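PDB 4PSR: alpha-fucosidase GH29 from Fusarium graminearum, which hydrolyses alpha-L-fucosidic bonds, probably releasing fucose alpha-1,6-linked to the reducing-end N-acetylglucosamine of glycoprotein glycans. Local coordinates for residues I109-G114 and E354-L359; G370-D375 and A484-L489. All coordinates share one frame; numbering follows the deposited sequence. Where two conformers were deposited one is given.

Contact 1: residues I109-G114 and E354-L359; sequences IKIVKG and EQIKVL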
loop_
_atom_site.group_PDB
_atom_site.type_symbol
_atom_site.label_atom_id
_atom_site.label_comp_id
_atom_site.label_asym_id
_atom_site.label_seq_id
_atom_site.Cartn_x
_atom_site.Cartn_y
_atom_site.Cartn_z
ATOM N N ILE A 109 7.777 17.727 -6.356
ATOM C CA ILE A 109 6.640 17.143 -7.068
ATOM C C ILE A 109 6.985 16.734 -8.509
ATOM O O ILE A 109 6.478 15.751 -8.973
ATOM C CB ILE A 109 5.392 18.028 -6.970
ATOM C CG1 ILE A 109 4.954 18.149 -5.499
ATOM C CG2 ILE A 109 4.233 17.463 -7.788
ATOM C CD1 ILE A 109 4.716 16.806 -4.722
ATOM N N LYS A 110 7.859 17.474 -9.181
ATOM C CA LYS A 110 8.302 17.062 -10.507
ATOM C C LYS A 110 9.051 15.723 -10.453
ATOM O O LYS A 110 8.872 14.878 -11.332
ATOM C CB LYS A 110 9.194 18.132 -11.168
ATOM C CG LYS A 110 8.492 19.433 -11.523
ATOM C CD LYS A 110 7.396 19.241 -12.522
ATOM C CE LYS A 110 6.827 20.574 -12.979
ATOM N NZ LYS A 110 5.696 20.356 -13.909
ATOM N N ILE A 111 9.888 15.528 -9.430
ATOM C CA ILE A 111 10.588 14.268 -9.217
ATOM C C ILE A 111 9.588 13.128 -8.942
ATOM O O ILE A 111 9.692 12.034 -9.474
ATOM C CB ILE A 111 11.635 14.407 -8.075
ATOM C CG1 ILE A 111 12.766 15.346 -8.509
ATOM C CG2 ILE A 111 12.177 13.056 -7.664
ATOM C CD1 ILE A 111 13.546 15.952 -7.366
ATOM N N VAL A 112 8.599 13.407 -8.098
ATOM C CA VAL A 112 7.575 12.409 -7.813
ATOM C C VAL A 112 6.800 12.028 -9.103
ATOM O O VAL A 112 6.562 10.862 -9.381
ATOM C CB VAL A 112 6.650 12.891 -6.679
ATOM C CG1 VAL A 112 5.457 11.981 -6.531
ATOM C CG2 VAL A 112 7.434 12.955 -5.347
ATOM N N LYS A 113 6.419 13.029 -9.890
ATOM C CA LYS A 113 5.754 12.769 -11.158
ATOM C C LYS A 113 6.645 11.912 -12.058
ATOM O O LYS A 113 6.200 10.935 -12.676
ATOM C CB LYS A 113 5.417 14.082 -11.861
ATOM C CG LYS A 113 4.722 13.901 -13.187
ATOM C CD LYS A 113 3.368 13.211 -13.046
ATOM C CE LYS A 113 2.597 13.183 -14.359
ATOM N NZ LYS A 113 1.272 12.529 -14.199
ATOM N N GLY A 114 7.919 12.270 -12.101
ATOM C CA GLY A 114 8.894 11.555 -12.907
ATOM C C GLY A 114 9.132 10.108 -12.487
ATOM O O GLY A 114 9.527 9.271 -13.289
ATOM N N GLU A 354 20.271 10.678 -2.912
ATOM C CA GLU A 354 20.143 9.222 -2.995
ATOM C C GLU A 354 18.676 8.821 -3.224
ATOM O O GLU A 354 18.364 7.852 -3.914
ATOM C CB GLU A 354 20.672 8.539 -1.736
ATOM C CG GLU A 354 22.139 8.835 -1.411
ATOM C CD GLU A 354 22.312 9.908 -0.326
ATOM O OE1 GLU A 354 21.667 10.990 -0.384
ATOM O OE2 GLU A 354 23.103 9.659 0.608
ATOM N N GLN A 355 17.769 9.563 -2.606
ATOM C CA GLN A 355 16.351 9.277 -2.773
ATOM C C GLN A 355 15.874 9.680 -4.158
ATOM O O GLN A 355 15.065 8.978 -4.783
ATOM C CB GLN A 355 15.554 9.994 -1.690
ATOM C CG GLN A 355 15.823 9.435 -0.290
ATOM C CD GLN A 355 14.945 10.101 0.742
ATOM O OE1 GLN A 355 13.717 10.112 0.601
ATOM N NE2 GLN A 355 15.551 10.696 1.764
ATOM N N ILE A 356 16.341 10.832 -4.628
ATOM C CA ILE A 356 16.053 11.272 -5.994
ATOM C C ILE A 356 16.468 10.193 -7.005
ATOM O O ILE A 356 15.719 9.855 -7.931
ATOM C CB ILE A 356 16.725 12.635 -6.294
ATOM C CG1 ILE A 356 16.139 13.711 -5.377
ATOM C CG2 ILE A 356 16.542 13.013 -7.762
ATOM C CD1 ILE A 356 16.800 15.077 -5.497
ATOM N N LYS A 357 17.667 9.651 -6.835
ATOM C CA LYS A 357 18.131 8.598 -7.743
ATOM C C LYS A 357 17.213 7.362 -7.742
ATOM O O LYS A 357 16.896 6.820 -8.797
ATOM C CB LYS A 357 19.570 8.218 -7.410
ATOM C CG LYS A 357 20.085 6.935 -8.047
ATOM C CD LYS A 357 20.223 7.005 -9.567
ATOM C CE LYS A 357 21.173 5.913 -10.075
ATOM N NZ LYS A 357 21.111 4.663 -9.240
ATOM N N VAL A 358 16.778 6.917 -6.566
ATOM C CA VAL A 358 15.837 5.808 -6.511
ATOM C C VAL A 358 14.542 6.152 -7.255
ATOM O O VAL A 358 14.052 5.344 -8.034
ATOM C CB VAL A 358 15.561 5.416 -5.043
ATOM C CG1 VAL A 358 14.432 4.430 -4.949
ATOM C CG2 VAL A 358 16.842 4.829 -4.432
ATOM N N LEU A 359 13.979 7.336 -7.011
ATOM C CA LEU A 359 12.740 7.711 -7.672
ATOM C C LEU A 359 12.935 7.790 -9.186
ATOM O O LEU A 359 12.089 7.338 -9.937
ATOM C CB LEU A 359 12.236 9.070 -7.156
ATOM C CG LEU A 359 11.705 9.005 -5.726
ATOM C CD1 LEU A 359 11.566 10.388 -5.161
ATOM C CD2 LEU A 359 10.381 8.306 -5.682
#

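Contact 2: residues G370-D375 and A484-L489; sequences GEAVYD and AYVLKL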
loop_
_atom_site.group_PDB
_atom_site.type_symbol
_atom_site.label_atom_id
_atom_site.label_comp_id
_atom_site.label_asym_id
_atom_site.label_seq_id
_atom_site.Cartn_x
_atom_site.Cartn_y
_atom_site.Cartn_z
ATOM N N GLY A 370 5.621 0.143 -18.168
ATOM C CA GLY A 370 4.314 0.455 -17.585
ATOM C C GLY A 370 3.152 -0.395 -18.093
ATOM O O GLY A 370 2.180 -0.623 -17.359
ATOM N N GLU A 371 3.227 -0.885 -19.332
ATOM C CA GLU A 371 2.190 -1.751 -19.887
ATOM C C GLU A 371 1.920 -2.987 -18.993
ATOM O O GLU A 371 0.795 -3.497 -18.931
ATOM C CB GLU A 371 2.584 -2.216 -21.300
ATOM C CG GLU A 371 1.540 -3.138 -21.928
ATOM C CD GLU A 371 1.922 -3.681 -23.301
ATOM O OE1 GLU A 371 2.922 -3.236 -23.889
ATOM O OE2 GLU A 371 1.223 -4.588 -23.762
ATOM N N ALA A 372 2.960 -3.484 -18.338
ATOM C CA ALA A 372 2.852 -4.656 -17.480
ATOM C C ALA A 372 2.365 -4.334 -16.056
ATOM O O ALA A 372 2.174 -5.249 -15.254
ATOM C CB ALA A 372 4.193 -5.388 -17.419
ATOM N N VAL A 373 2.234 -3.048 -15.753
ATOM C CA VAL A 373 1.937 -2.590 -14.395
ATOM C C VAL A 373 0.631 -1.803 -14.384
ATOM O O VAL A 373 -0.391 -2.287 -13.872
ATOM C CB VAL A 373 3.121 -1.785 -13.816
ATOM C CG1 VAL A 373 2.805 -1.311 -12.391
ATOM C CG2 VAL A 373 4.389 -2.638 -13.806
ATOM N N TYR A 374 0.638 -0.578 -14.889
ATOM C CA TYR A 374 -0.571 0.232 -14.867
ATOM C C TYR A 374 -1.693 -0.464 -15.591
ATOM O O TYR A 374 -1.485 -1.123 -16.618
ATOM C CB TYR A 374 -0.328 1.546 -15.559
ATOM C CG TYR A 374 0.827 2.356 -15.013
ATOM C CD1 TYR A 374 0.811 2.891 -13.729
ATOM C CD2 TYR A 374 1.894 2.682 -15.834
ATOM C CE1 TYR A 374 1.866 3.696 -13.273
ATOM C CE2 TYR A 374 2.945 3.456 -15.407
ATOM C CZ TYR A 374 2.920 3.994 -14.134
ATOM O OH TYR A 374 3.948 4.789 -13.721
ATOM N N ASP A 375 -2.897 -0.299 -15.053
ATOM C CA ASP A 375 -4.118 -0.753 -15.723
ATOM C C ASP A 375 -4.231 -2.267 -15.835
ATOM O O ASP A 375 -5.151 -2.754 -16.471
ATOM C CB ASP A 375 -4.251 -0.138 -17.144
ATOM C CG ASP A 375 -4.205 1.373 -17.148
ATOM O OD1 ASP A 375 -4.426 2.023 -16.121
ATOM O OD2 ASP A 375 -3.883 1.928 -18.217
ATOM N N ALA A 484 14.192 -5.292 -14.322
ATOM C CA ALA A 484 13.439 -6.499 -14.604
ATOM C C ALA A 484 13.112 -6.470 -16.105
ATOM O O ALA A 484 13.276 -5.431 -16.756
ATOM C CB ALA A 484 12.146 -6.541 -13.754
ATOM N N TYR A 485 12.664 -7.611 -16.629
ATOM C CA TYR A 485 12.379 -7.776 -18.059
ATOM C C TYR A 485 10.994 -8.369 -18.203
ATOM O O TYR A 485 10.566 -9.148 -17.366
ATOM C CB TYR A 485 13.445 -8.662 -18.742
ATOM C CG TYR A 485 14.820 -8.044 -18.645
ATOM C CD1 TYR A 485 15.632 -8.287 -17.551
ATOM C CD2 TYR A 485 15.307 -7.191 -19.628
ATOM C CE1 TYR A 485 16.871 -7.685 -17.424
ATOM C CE2 TYR A 485 16.565 -6.586 -19.500
ATOM C CZ TYR A 485 17.344 -6.861 -18.418
ATOM O OH TYR A 485 18.587 -6.283 -18.278
ATOM N N VAL A 486 10.289 -7.984 -19.257
ATOM C CA VAL A 486 8.895 -8.359 -19.408
ATOM C C VAL A 486 8.610 -9.123 -20.688
ATOM O O VAL A 486 8.864 -8.623 -21.794
ATOM C CB VAL A 486 7.958 -7.110 -19.367
ATOM C CG1 VAL A 486 6.497 -7.513 -19.430
ATOM C CG2 VAL A 486 8.195 -6.249 -18.134
ATOM N N LEU A 487 8.026 -10.296 -20.532
ATOM C CA LEU A 487 7.457 -11.064 -21.643
ATOM C C LEU A 487 5.952 -10.833 -21.713
ATOM O O LEU A 487 5.262 -10.759 -20.686
ATOM C CB LEU A 487 7.737 -12.550 -21.472
ATOM C CG LEU A 487 9.201 -12.973 -21.589
ATOM C CD1 LEU A 487 9.439 -14.323 -20.979
ATOM C CD2 LEU A 487 9.650 -12.977 -23.065
ATOM N N LYS A 488 5.434 -10.753 -22.937
ATOM C CA LYS A 488 4.007 -10.531 -23.179
ATOM C C LYS A 488 3.482 -11.708 -23.960
ATOM O O LYS A 488 3.956 -11.958 -25.088
ATOM C CB LYS A 488 3.789 -9.225 -23.944
ATOM C CG LYS A 488 2.363 -8.937 -24.358
ATOM C CD LYS A 488 2.279 -7.617 -25.100
ATOM C CE LYS A 488 0.862 -7.263 -25.472
ATOM N NZ LYS A 488 0.809 -5.962 -26.180
ATOM N N LEU A 489 2.537 -12.437 -23.391
ATOM C CA LEU A 489 1.977 -13.651 -24.000
ATOM C C LEU A 489 0.535 -13.381 -24.370
ATOM O O LEU A 489 -0.287 -13.100 -23.521
ATOM C CB LEU A 489 2.052 -14.843 -23.041
ATOM C CG LEU A 489 3.390 -15.573 -22.827
ATOM C CD1 LEU A 489 4.429 -14.652 -22.247
ATOM C CD2 LEU A 489 3.211 -16.742 -21.907
#

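Contact 1: residues I109-G114 and E354-L359
No ring, amide or other flat group takes part where Ile-111 meets Ile-356 and Leu-359, so there are no faces or edges to match and the contact is made by branched aliphatic chains alone. Ile-111 points at the facing helix and splits its two branches between the two partners. Its CG2 methyl packs against Leu-359, with Ile-111 CG2 3.7 Å from Leu-359 CD1 and 4.0 Å from Leu-359 CB. The longer branch goes to Ile-356, where the end methyls Ile-111 CD1 and Ile-356 CD1 lie 3.9 Å apart. In both pairs the side chains cross at about a right angle. With a first torsion of -67°, Ile-111 holds CG2 opposite its backbone N and CG1 beside it, which spreads the branches to reach residues three apart on the other helix. The two helices belong to the outer layer of the (β/α)8 TIM barrel: in sequence helix 105-114 falls between strands 29-33 and 119-125, and helix 353-369 follows strand 337-343, the last strand of the barrel. Beneath the contact, Leu-359 and Val-112 both touch Ile-343 of that last strand, and Val-112 also touches Val-31 of the first. Ile-356 lies on the more open side, against Leu-351.

Contact 2: residues G370-D375 and A484-L489
Fully extended side chains bring Glu-371 and Lys-488 together. In Glu-371, CG stands opposite the backbone N (chi1 179°) and the chain stays stretched beyond it; Lys-488 does likewise (chi1 175°), and all its later torsions are near 180°. The contact joins the connection after the last barrel helix, 353-369, to the antiparallel sheet of the C-terminal β domain, in which strand 485-491 runs between strands 415-420 and 445-451. Strand alternation turns Val-486 and Lys-488 to the same face, toward the 3-10 turn at 370-372.

The two side chains cross at about a right angle. Glu-371 OE2 accepts the bond from Lys-488 NZ (2.8 Å) through its syn lone pair, the one on the side of the other oxygen; the pair is a salt bridge. The lysine chain also passes close by, with Lys-488 CE 3.2 Å from Glu-371 OE2. Two tyrosines complete the grip on the carboxylate: Tyr-417 OH bonds to OE2 and Tyr-458 OH to OE1, so both oxygens are tied to the sheet and the group's rotation is probably restricted. An ammonium and two hydroxyls around it would be expected to keep this glutamate ionised. Lys-488 also touches Tyr-417 on one flanking strand and Glu-449 and Leu-451 on the other.

Next along the turn, Ala-372 makes the apolar half of the contact with Val-486, which also touches Tyr-369 at the end of the helix. The Ala-372 methyl sits nearer one branch of Val-486 than the other, with Ala-372 CB 3.7 Å from Val-486 CG1 and 4.2 Å from Val-486 CG2.

Helix 353-369 ties the two contacts together: contact 1 lies near its start and contact 2 immediately beyond its end. Their centres are 22 Å apart, and their nearest atoms, about 7 Å apart, do not touch. Contact 1 stays within the catalytic barrel, packing two outer helices side by side, while contact 2 fastens the outgoing chain to the C-terminal β domain. None of the side chains that meet in either contact is among those around the bound fucose. One connection to the sugar site runs through strand 29-33: Val-31 touches Val-112 and Trp-33 touches Ile-109, and in sequence they alternate with Tyr-32 and with His-34, just beyond the strand, two neighbours of the sugar.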